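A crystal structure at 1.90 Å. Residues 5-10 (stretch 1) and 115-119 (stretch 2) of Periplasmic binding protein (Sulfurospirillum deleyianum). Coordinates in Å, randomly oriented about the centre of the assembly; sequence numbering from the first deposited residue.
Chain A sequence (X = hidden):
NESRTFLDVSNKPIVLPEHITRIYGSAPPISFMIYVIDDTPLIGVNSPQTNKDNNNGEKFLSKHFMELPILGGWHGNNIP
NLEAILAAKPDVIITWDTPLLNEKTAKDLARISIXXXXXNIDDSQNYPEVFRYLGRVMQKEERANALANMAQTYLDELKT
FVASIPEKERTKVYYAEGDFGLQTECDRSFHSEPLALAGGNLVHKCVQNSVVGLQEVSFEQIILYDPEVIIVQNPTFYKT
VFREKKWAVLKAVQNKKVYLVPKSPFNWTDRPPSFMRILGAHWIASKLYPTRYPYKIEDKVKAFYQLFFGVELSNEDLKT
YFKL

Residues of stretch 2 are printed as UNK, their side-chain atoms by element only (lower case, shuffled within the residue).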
# COMPACT_ATOMS: atom_id res chain seq x y z
N THR A 5 8.85 14.04 23.18
CA THR A 5 9.83 12.96 23.33
C THR A 5 9.32 11.71 22.64
O THR A 5 8.20 11.27 22.89
CB THR A 5 10.10 12.64 24.80
OG1 THR A 5 10.61 13.80 25.45
CG2 THR A 5 11.13 11.51 24.93
N PHE A 6 10.15 11.15 21.77
CA PHE A 6 9.81 9.94 21.02
C PHE A 6 10.98 8.98 21.04
O PHE A 6 12.13 9.41 21.12
CB PHE A 6 9.46 10.30 19.57
CG PHE A 6 8.26 11.18 19.44
CD1 PHE A 6 8.39 12.56 19.47
CD2 PHE A 6 6.99 10.63 19.31
CE1 PHE A 6 7.27 13.38 19.37
CE2 PHE A 6 5.87 11.44 19.21
CZ PHE A 6 6.01 12.82 19.24
N LEU A 7 10.70 7.68 20.95
CA LEU A 7 11.76 6.69 20.83
C LEU A 7 12.15 6.59 19.36
O LEU A 7 11.31 6.36 18.52
CB LEU A 7 11.30 5.32 21.35
CG LEU A 7 10.93 5.26 22.83
CD1 LEU A 7 10.45 3.86 23.20
CD2 LEU A 7 12.10 5.68 23.72
N ASP A 8 13.44 6.77 19.07
CA ASP A 8 13.95 6.81 17.71
C ASP A 8 14.22 5.40 17.16
O ASP A 8 13.82 4.41 17.77
CB ASP A 8 15.19 7.72 17.62
CG ASP A 8 16.48 7.04 18.06
OD1 ASP A 8 16.47 5.93 18.64
OD2 ASP A 8 17.54 7.65 17.82
N VAL A 9 14.89 5.32 16.01
CA VAL A 9 15.13 4.02 15.35
C VAL A 9 16.03 3.07 16.14
O VAL A 9 15.98 1.86 15.93
CB VAL A 9 15.73 4.20 13.93
CG1 VAL A 9 14.69 4.82 13.00
CG2 VAL A 9 17.01 5.04 13.96
N SER A 10 16.82 3.63 17.05
CA SER A 10 17.67 2.84 17.95
C SER A 10 17.03 2.65 19.33
O SER A 10 17.71 2.26 20.28
CB SER A 10 19.02 3.52 18.13
OG SER A 10 19.62 3.77 16.88
N UNK A 115 17.42 13.23 13.25
CA UNK A 115 16.48 12.44 14.06
C UNK A 115 15.56 11.56 13.21
O UNK A 115 15.02 12.03 12.21
c UNK A 115 17.41 14.65 13.65
c UNK A 115 16.59 14.66 14.91
c UNK A 115 15.65 13.51 14.77
N UNK A 116 15.39 10.29 13.59
CA UNK A 116 14.56 9.39 12.79
C UNK A 116 13.71 8.45 13.64
O UNK A 116 14.19 7.88 14.63
c UNK A 116 15.41 8.61 11.81
N UNK A 117 12.45 8.30 13.24
CA UNK A 117 11.51 7.39 13.88
C UNK A 117 11.17 6.32 12.87
O UNK A 117 11.33 6.53 11.67
c UNK A 117 11.24 9.26 16.27
c UNK A 117 10.24 8.12 14.27
c UNK A 117 9.11 10.12 15.29
c UNK A 117 10.44 9.46 14.99
N UNK A 118 10.70 5.18 13.35
CA UNK A 118 10.24 4.14 12.46
C UNK A 118 8.85 3.67 12.86
O UNK A 118 8.50 3.67 14.04
c UNK A 118 11.24 2.98 12.42
c UNK A 118 12.51 -0.01 14.41
c UNK A 118 11.42 2.17 13.69
c UNK A 118 12.54 1.16 13.45
n UNK A 118 13.27 0.28 15.65
N UNK A 119 8.07 3.27 11.86
CA UNK A 119 6.70 2.82 12.09
C UNK A 119 6.48 1.46 11.45
O UNK A 119 6.97 1.17 10.35
c UNK A 119 5.86 5.19 12.27
c UNK A 119 5.76 4.03 10.06
c UNK A 119 5.67 3.85 11.57
O HOH W 1 11.22 4.86 16.23
O HOH W 2 17.38 9.49 15.71

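Position 115 has three side-chain carbons that close a ring onto the backbone N, and that ring alone settles the identity. None of its atoms comes within contact range of stretch 1; the residue stands exposed ahead of the strand. It is Pro 115.

Position 116 carries a single side-chain carbon, CB, which lies 4.0 Å from CG1 of Val 9, an apolar touch between two small groups. Its backbone does more: the carbonyl O accepts a hydrogen bond from N of Val 9 at 3.0 Å and also sits 3.2 Å from CB of Asp 8. One carbon and nothing beyond it make this Ala 116. Its own N donates to water 2 over 3.0 Å, and the same water donates to OD2 of Asp 8 at 2.8 Å, so a carboxylate is tied to the strand without touching that nitrogen directly.

At position 117 there are four carbons, forked at the second. The first is CB, and the fork beyond it excludes isoleucine, which would branch at CB itself. One fork tip reaches 3.7 Å from O of Leu 7 and 3.9 Å from both CB of Phe 6 and CA of Asp 8. This is Leu 117, with chi1 m and chi2 t. Its CA-to-CB bond points away from stretch 1, yet CD2 comes back to make those contacts, while CD1 lies obliquely to the Phe 6 ring.

Position 118 shows four carbons in a row ending in nitrogen. That nitrogen is 3.1 Å from O of Val 9, and CB is 4.0 Å from CG1 of the same residue. An unbranched chain of this length with a terminal nitrogen is Lys 118; NZ donates a hydrogen bond to the Val 9 carbonyl.

Position 119 has one carbon carrying two others, three in all. Branching at CB with only carbon gives Val 119, buried but out of reach of stretch 1.

The contact reads as the start of one strand met by a segment leaving another. Val 9 is the hub: its N and O are both engaged, by a backbone carbonyl and a lysine tip, while CG1 packs against Ala 116 and Lys 118. Water fills the gaps in direct pairing, with water 1 accepting from N of Lys 118 at 2.9 Å and donating to O of Leu 7 at 2.7 Å. The rule is economical: one direct backbone bond, two water bridges, a lysine tether and a leucine tip against Phe 6.

Stretch 2 115-119: PALKV
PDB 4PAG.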